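Local coordinates for Ice-binding protein (Flavobacteriaceae bacterium, PDB 5UYT) that probably binds ice and restrains its growth, as a multi-domain antifreeze protein built on right-handed beta-helices, at residues A[323-328]-A[353-358]; A[45-50]-A[291-296]. All blocks are in the same frame, centred on the assembly; numbering follows the deposited sequence.

Interaction 1 of 2, residues A[323-328]-A[353-358]; sequences KVTLDA and ELINGA
Asp327 and Ile355 form one bridge of a parallel strand pair in this right-handed beta-helix, where one coil is laid beside the next. Short backbone bonds bind the strands: Glu353 N to Val324 O, Leu326 N to Glu353 O, and Ile355 N to Leu326 O. Asp327 has CG anti to its backbone N (chi1 175°). Its CB rests 3.7 Å from Ile355 CG1, and its CG is 3.8 Å from Ile355 CD1, the branched isoleucine supplying a greasy flank. At the tip, Asp327 OD1 accepts from Asn356 ND2 (2.9 Å), which comes from above the carboxylate plane, and also from Gln329 N; an aspartate oxygen suits this place, since it can accept both N-H groups. Farther back along the same face, Thr325 CG2 touches Ile355 CG1. On the opposite face Leu326 and Leu354 lie side by side, CD1 to CD2 3.8 Å, and Phe336 touches Leu326 there. Beyond the strand, Ile355 to Ala358 form a type I' turn, whose left-handed backbone suits Asn356 and Gly357. Small alanines let the chains close up where the turn ends: Ala328 CB is 3.7 Å from Ala358 CB, and Ala328 N and Ala358 N reach Ile355 O from opposite faces of its plane.

Interaction 2 of 2, residues A[45-50]-A[291-296]; sequences NVDGVM and TDIELL
The carboxamide of Asn45 has Leu295 CB over one face, standing above OD1 at 3.6 Å, and Leu296 N beyond the oxygen, at an angle too poor for a hydrogen bond; OD1 instead accepts from Tyr297 N. The second flat group, the Asp47 carboxylate, has the methyl Ile293 CD1 beyond its OD1 end, 3.4 Å from Asp47 OD1 and modestly tilted from the plane, not over a face. These contacts belong to the junction between two right-handed beta-helical domains, where a loop of the first lies against the edge strand 293-294 of the second. Asp47 sits at the centre of an inverse gamma turn, closed by a weak bond from Gly48 N to Val46 O. OD1 is hydrogen-bonded to Tyr312 OH and OD2 to Thr308 OG1, so both oxygens of this buried carboxylate have partners in the second domain.

Ile293 points at the loop, its three outer carbons meeting residues 47 to 49. Ile293 CG2 lies 3.5 Å from Gly48 O, CD1 also approaches Gly48 N, and CG1 faces Val49 CG2. Glycine suits position 48 through its extended backbone angles (phi 166°, psi 172°), which other residues seldom adopt. An alanine in place of Ile293, keeping only CB, would probably open a gap against Gly48 and leave the Asp47 carboxylate and Val49 CG2 without their apolar neighbour. Farther along, Leu295 CD2 approaches Val46 O, and Met50 CG, set anti to the carbonyl carbon (chi1 -53°), lies 3.8 Å from Leu296 CD1.

No direct hydrogen bond joins the two segments; water does that work. One water accepts from both Val46 N and Leu296 N. A second donates to both carbonyls that flank it, 2.8 Å from Gly48 O and 2.7 Å from Glu294 O.

How the interactions relate
From the N terminus the chain first runs through 45-50, which waits some 240 residues for its partner. In between come helix 55-73, the later coils of the first domain, the crossing to the second, and helix 270-288; interaction 2 then closes this long loop at 291-296 and ties the two domains together. Interaction 1 opens only afterwards and closes a short loop within the second domain, between strands 323-327 and 351-355. The two follow in series, neither nested nor crossed. Their centres lie about 17 Å apart and their nearest atoms about 7 Å. Strand 305-307, beside 323-327, leads into Thr308, a partner of Asp47, so the two sites are neighbours in the fold.

Interaction 1 of 2, residues A[323-328]-A[353-358]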
ATOM      1  N   LYS A 323      11.346  -4.082  -4.232  1.00 16.92           N
ATOM      2  CA  LYS A 323      10.359  -3.120  -4.690  1.00 16.13           C
ATOM      3  C   LYS A 323       9.325  -2.731  -3.646  1.00 16.48           C
ATOM      4  O   LYS A 323       8.795  -3.605  -2.933  1.00 16.70           O
ATOM      5  CB  LYS A 323       9.603  -3.732  -5.877  1.00 17.26           C
ATOM      6  CG  LYS A 323       8.519  -2.793  -6.453  1.00 18.47           C
ATOM      7  CD  LYS A 323       7.897  -3.247  -7.766  1.00 20.47           C
ATOM      8  CE  LYS A 323       7.217  -4.592  -7.662  1.00 22.81           C
ATOM      9  NZ  LYS A 323       6.496  -4.936  -8.940  1.00 25.03           N
ATOM     10  N   VAL A 324       9.024  -1.433  -3.602  1.00 15.51           N
ATOM     11  CA  VAL A 324       7.797  -0.931  -2.971  0.50 15.30           C
ATOM     12  C   VAL A 324       6.987  -0.215  -4.060  1.00 15.62           C
ATOM     13  O   VAL A 324       7.554   0.514  -4.869  1.00 15.03           O
ATOM     14  CB  VAL A 324       8.103  -0.017  -1.747  0.50 14.42           C
ATOM     15  CG1 VAL A 324       8.890   1.236  -2.148  0.50 12.59           C
ATOM     16  CG2 VAL A 324       6.821   0.338  -0.985  0.50 14.49           C
ATOM     17  N   THR A 325       5.661  -0.421  -4.050  1.00 16.20           N
ATOM     18  CA  THR A 325       4.772   0.204  -5.017  1.00 16.27           C
ATOM     19  C   THR A 325       3.807   1.140  -4.320  1.00 16.99           C
ATOM     20  O   THR A 325       3.307   0.830  -3.201  1.00 17.16           O
ATOM     21  CB  THR A 325       3.987  -0.877  -5.771  1.00 17.09           C
ATOM     22  OG1 THR A 325       4.894  -1.726  -6.488  1.00 17.10           O
ATOM     23  CG2 THR A 325       2.958  -0.242  -6.745  1.00 17.71           C
ATOM     24  N   LEU A 326       3.596   2.303  -4.946  1.00 16.69           N
ATOM     25  CA  LEU A 326       2.656   3.312  -4.454  1.00 17.06           C
ATOM     26  C   LEU A 326       1.458   3.358  -5.393  1.00 17.47           C
ATOM     27  O   LEU A 326       1.597   3.636  -6.572  1.00 17.60           O
ATOM     28  CB  LEU A 326       3.369   4.679  -4.323  1.00 17.13           C
ATOM     29  CG  LEU A 326       4.670   4.554  -3.492  1.00 17.44           C
ATOM     30  CD1 LEU A 326       5.358   5.923  -3.526  1.00 17.51           C
ATOM     31  CD2 LEU A 326       4.379   4.126  -2.031  1.00 17.10           C
ATOM     32  N   ASP A 327       0.268   3.079  -4.840  1.00 17.43           N
ATOM     33  CA  ASP A 327      -0.934   2.839  -5.631  1.00 18.32           C
ATOM     34  C   ASP A 327      -1.895   3.971  -5.301  1.00 18.08           C
ATOM     35  O   ASP A 327      -2.437   4.034  -4.181  1.00 17.50           O
ATOM     36  CB  ASP A 327      -1.519   1.475  -5.189  1.00 19.32           C
ATOM     37  CG  ASP A 327      -2.854   1.136  -5.829  1.00 21.39           C
ATOM     38  OD1 ASP A 327      -3.387   1.924  -6.636  1.00 21.07           O
ATOM     39  OD2 ASP A 327      -3.392   0.030  -5.480  1.00 21.65           O
ATOM     40  N   ALA A 328      -2.125   4.859  -6.267  1.00 17.64           N
ATOM     41  CA  ALA A 328      -3.035   5.990  -6.073  1.00 17.94           C
ATOM     42  C   ALA A 328      -4.510   5.651  -6.251  1.00 19.05           C
ATOM     43  O   ALA A 328      -5.352   6.511  -6.055  1.00 19.94           O
ATOM     44  CB  ALA A 328      -2.638   7.168  -6.980  1.00 17.82           C
ATOM     45  N   GLU A 353       7.938   1.928  -7.343  1.00 16.42           N
ATOM     46  CA  GLU A 353       7.115   1.971  -8.534  1.00 16.95           C
ATOM     47  C   GLU A 353       5.776   2.622  -8.234  1.00 17.23           C
ATOM     48  O   GLU A 353       5.325   2.605  -7.091  1.00 17.04           O
ATOM     49  CB  GLU A 353       6.935   0.551  -9.118  1.00 20.20           C
ATOM     50  CG  GLU A 353       8.299  -0.077  -9.450  1.00 22.92           C
ATOM     51  CD  GLU A 353       9.059   0.559 -10.619  1.00 28.35           C
ATOM     52  OE1 GLU A 353       8.438   1.303 -11.421  1.00 30.83           O
ATOM     53  OE2 GLU A 353      10.303   0.278 -10.761  1.00 29.48           O
ATOM     54  N   LEU A 354       5.192   3.226  -9.261  1.00 16.76           N
ATOM     55  CA  LEU A 354       3.959   3.991  -9.109  1.00 17.84           C
ATOM     56  C   LEU A 354       2.906   3.365 -10.010  1.00 18.00           C
ATOM     57  O   LEU A 354       3.175   3.078 -11.210  1.00 18.38           O
ATOM     58  CB  LEU A 354       4.209   5.450  -9.531  1.00 18.18           C
ATOM     59  CG  LEU A 354       5.381   6.132  -8.801  1.00 18.27           C
ATOM     60  CD1 LEU A 354       5.584   7.572  -9.272  1.00 19.23           C
ATOM     61  CD2 LEU A 354       5.207   6.149  -7.296  1.00 18.12           C
ATOM     62  N   ILE A 355       1.715   3.140  -9.457  1.00 17.95           N
ATOM     63  CA  ILE A 355       0.620   2.571 -10.239  1.00 18.64           C
ATOM     64  C   ILE A 355      -0.684   3.319 -10.038  1.00 19.00           C
ATOM     65  O   ILE A 355      -0.851   4.052  -9.062  1.00 18.61           O
ATOM     66  CB  ILE A 355       0.380   1.051  -9.988  1.00 19.23           C
ATOM     67  CG1 ILE A 355      -0.163   0.781  -8.562  1.00 19.12           C
ATOM     68  CG2 ILE A 355       1.654   0.256 -10.249  1.00 19.00           C
ATOM     69  CD1 ILE A 355      -0.601  -0.669  -8.344  1.00 19.68           C
ATOM     70  N   ASN A 356      -1.601   3.123 -10.987  1.00 19.65           N
ATOM     71  CA  ASN A 356      -2.990   3.602 -10.885  1.00 20.61           C
ATOM     72  C   ASN A 356      -3.046   5.125 -10.653  1.00 20.29           C
ATOM     73  O   ASN A 356      -3.834   5.616  -9.847  1.00 20.17           O
ATOM     74  CB  ASN A 356      -3.758   2.833  -9.802  1.00 20.83           C
ATOM     75  CG  ASN A 356      -3.862   1.340 -10.121  1.00 22.11           C
ATOM     76  OD1 ASN A 356      -3.897   0.964 -11.292  1.00 23.01           O
ATOM     77  ND2 ASN A 356      -3.902   0.493  -9.087  1.00 20.83           N
ATOM     78  N   GLY A 357      -2.173   5.837 -11.376  1.00 20.31           N
ATOM     79  CA  GLY A 357      -2.242   7.290 -11.404  1.00 20.37           C
ATOM     80  C   GLY A 357      -1.258   8.011 -10.496  1.00 19.93           C
ATOM     81  O   GLY A 357      -1.135   9.264 -10.597  1.00 19.85           O
ATOM     82  N   ALA A 358      -0.568   7.249  -9.624  1.00 18.72           N
ATOM     83  CA  ALA A 358       0.398   7.848  -8.672  1.00 18.45           C
ATOM     84  C   ALA A 358       1.522   8.525  -9.487  1.00 18.13           C
ATOM     85  O   ALA A 358       2.009   7.970 -10.505  1.00 17.97           O
ATOM     86  CB  ALA A 358       0.985   6.789  -7.735  1.00 17.55           C
TER

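Interaction 2 of 2, residues A[45-50]-A[291-296]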
ATOM      1  N   ASN A  45       4.731  -6.318   7.357  1.00 21.38           N
ATOM      2  CA  ASN A  45       4.176  -4.992   7.050  1.00 20.85           C
ATOM      3  C   ASN A  45       2.812  -5.117   6.388  1.00 20.92           C
ATOM      4  O   ASN A  45       2.666  -5.846   5.397  1.00 21.31           O
ATOM      5  CB  ASN A  45       5.158  -4.183   6.171  1.00 20.32           C
ATOM      6  CG  ASN A  45       6.386  -3.760   6.936  1.00 20.95           C
ATOM      7  OD1 ASN A  45       6.281  -3.249   8.060  1.00 21.35           O
ATOM      8  ND2 ASN A  45       7.562  -3.947   6.340  1.00 20.51           N
ATOM      9  N   VAL A  46       1.821  -4.457   6.993  1.00 20.01           N
ATOM     10  CA  VAL A  46       0.436  -4.451   6.513  1.00 19.92           C
ATOM     11  C   VAL A  46       0.050  -3.042   6.106  1.00 19.82           C
ATOM     12  O   VAL A  46       0.343  -2.107   6.836  1.00 21.02           O
ATOM     13  CB  VAL A  46      -0.511  -4.977   7.619  1.00 20.37           C
ATOM     14  CG1 VAL A  46      -1.971  -4.682   7.275  1.00 20.77           C
ATOM     15  CG2 VAL A  46      -0.326  -6.486   7.761  1.00 20.92           C
ATOM     16  N   ASP A  47      -0.527  -2.867   4.911  1.00 19.26           N
ATOM     17  CA  ASP A  47      -1.066  -1.557   4.559  1.00 19.14           C
ATOM     18  C   ASP A  47      -2.438  -1.402   5.203  1.00 19.80           C
ATOM     19  O   ASP A  47      -3.475  -1.496   4.533  1.00 19.97           O
ATOM     20  CB  ASP A  47      -1.165  -1.342   3.029  1.00 19.28           C
ATOM     21  CG  ASP A  47      -1.616   0.057   2.682  1.00 19.58           C
ATOM     22  OD1 ASP A  47      -1.539   0.916   3.584  1.00 19.85           O
ATOM     23  OD2 ASP A  47      -2.036   0.333   1.524  1.00 19.79           O
ATOM     24  N   GLY A  48      -2.426  -1.110   6.498  1.00 20.29           N
ATOM     25  CA  GLY A  48      -3.637  -1.060   7.310  1.00 21.53           C
ATOM     26  C   GLY A  48      -3.203  -1.048   8.763  1.00 22.64           C
ATOM     27  O   GLY A  48      -2.008  -1.227   9.068  1.00 22.99           O
ATOM     28  N   VAL A  49      -4.162  -0.832   9.657  1.00 22.77           N
ATOM     29  CA  VAL A  49      -3.851  -0.773  11.093  1.00 23.92           C
ATOM     30  C   VAL A  49      -4.090  -2.128  11.714  1.00 24.53           C
ATOM     31  O   VAL A  49      -5.117  -2.803  11.421  1.00 24.33           O
ATOM     32  CB  VAL A  49      -4.709   0.303  11.796  1.00 24.81           C
ATOM     33  CG1 VAL A  49      -4.432   0.364  13.304  1.00 25.63           C
ATOM     34  CG2 VAL A  49      -4.494   1.649  11.106  1.00 24.76           C
ATOM     35  N   MET A  50      -3.155  -2.543  12.568  1.00 25.08           N
ATOM     36  CA  MET A  50      -3.360  -3.750  13.392  1.00 26.00           C
ATOM     37  C   MET A  50      -4.272  -3.385  14.557  1.00 27.51           C
ATOM     38  O   MET A  50      -3.838  -2.700  15.484  1.00 28.75           O
ATOM     39  CB  MET A  50      -2.001  -4.316  13.874  1.00 26.62           C
ATOM     40  CG  MET A  50      -0.997  -4.568  12.736  1.00 25.82           C
ATOM     41  SD  MET A  50      -1.610  -5.615  11.393  1.00 25.64           S
ATOM     42  CE  MET A  50      -1.847  -7.178  12.255  1.00 26.27           C
ATOM     43  N   THR A 291       0.419  10.403  11.835  1.00 25.96           N
ATOM     44  CA  THR A 291       0.600   9.083  11.210  1.00 25.60           C
ATOM     45  C   THR A 291      -0.770   8.435  11.001  1.00 25.59           C
ATOM     46  O   THR A 291      -1.582   8.415  11.933  1.00 25.32           O
ATOM     47  CB  THR A 291       1.416   8.175  12.149  1.00 26.54           C
ATOM     48  OG1 THR A 291       2.736   8.708  12.236  1.00 27.00           O
ATOM     49  CG2 THR A 291       1.493   6.728  11.631  1.00 25.36           C
ATOM     50  N   ASP A 292      -1.037   7.955   9.788  1.00 23.84           N
ATOM     51  CA  ASP A 292      -2.250   7.152   9.535  1.00 24.17           C
ATOM     52  C   ASP A 292      -1.994   5.678   9.843  1.00 23.35           C
ATOM     53  O   ASP A 292      -2.814   5.003  10.463  1.00 23.54           O
ATOM     54  CB  ASP A 292      -2.633   7.252   8.052  1.00 23.96           C
ATOM     55  CG  ASP A 292      -3.080   8.625   7.674  1.00 24.88           C
ATOM     56  OD1 ASP A 292      -3.812   9.251   8.472  1.00 25.25           O
ATOM     57  OD2 ASP A 292      -2.714   9.096   6.588  1.00 23.91           O
ATOM     58  N   ILE A 293      -0.864   5.172   9.363  1.00 22.41           N
ATOM     59  CA  ILE A 293      -0.582   3.718   9.410  1.00 22.00           C
ATOM     60  C   ILE A 293       0.879   3.561   9.749  1.00 21.42           C
ATOM     61  O   ILE A 293       1.736   4.169   9.087  1.00 21.09           O
ATOM     62  CB  ILE A 293      -0.858   3.003   8.059  1.00 20.69           C
ATOM     63  CG1 ILE A 293      -2.375   2.969   7.741  1.00 20.97           C
ATOM     64  CG2 ILE A 293      -0.244   1.579   8.032  1.00 20.32           C
ATOM     65  CD1 ILE A 293      -2.663   2.578   6.290  1.00 20.62           C
ATOM     66  N   GLU A 294       1.169   2.764  10.778  1.00 22.00           N
ATOM     67  CA  GLU A 294       2.577   2.450  11.068  1.00 22.07           C
ATOM     68  C   GLU A 294       2.944   1.109  10.442  1.00 21.29           C
ATOM     69  O   GLU A 294       2.248   0.095  10.661  1.00 22.37           O
ATOM     70  CB  GLU A 294       2.897   2.423  12.572  1.00 23.50           C
ATOM     71  CG  GLU A 294       4.377   2.077  12.849  1.00 23.25           C
ATOM     72  CD  GLU A 294       4.741   2.024  14.330  1.00 24.68           C
ATOM     73  OE1 GLU A 294       3.873   2.331  15.189  1.00 25.88           O
ATOM     74  OE2 GLU A 294       5.896   1.650  14.644  1.00 24.34           O
ATOM     75  N   LEU A 295       4.027   1.114   9.689  1.00 20.04           N
ATOM     76  CA  LEU A 295       4.563  -0.106   9.068  1.00 19.66           C
ATOM     77  C   LEU A 295       5.518  -0.670  10.088  1.00 20.06           C
ATOM     78  O   LEU A 295       6.575  -0.083  10.369  1.00 19.56           O
ATOM     79  CB  LEU A 295       5.250   0.195   7.700  1.00 18.62           C
ATOM     80  CG  LEU A 295       4.347   0.851   6.641  1.00 18.33           C
ATOM     81  CD1 LEU A 295       5.091   1.264   5.396  1.00 17.40           C
ATOM     82  CD2 LEU A 295       3.163  -0.053   6.247  1.00 18.93           C
ATOM     83  N   LEU A 296       5.122  -1.802  10.684  1.00 20.31           N
ATOM     84  CA  LEU A 296       5.756  -2.240  11.927  1.00 21.60           C
ATOM     85  C   LEU A 296       7.136  -2.892  11.811  1.00 21.75           C
ATOM     86  O   LEU A 296       7.796  -3.139  12.849  1.00 22.99           O
ATOM     87  CB  LEU A 296       4.787  -3.157  12.670  1.00 22.58           C
ATOM     88  CG  LEU A 296       3.556  -2.409  13.181  1.00 23.39           C
ATOM     89  CD1 LEU A 296       2.532  -3.421  13.676  1.00 24.35           C
ATOM     90  CD2 LEU A 296       3.886  -1.430  14.308  1.00 24.10           C
TER
HETATM   91  O   HOH W   1       2.542  -3.358   9.639  1.00 19.14           O
HETATM   92  O   HOH W   2       0.348  -1.788  10.549  1.00 25.46           O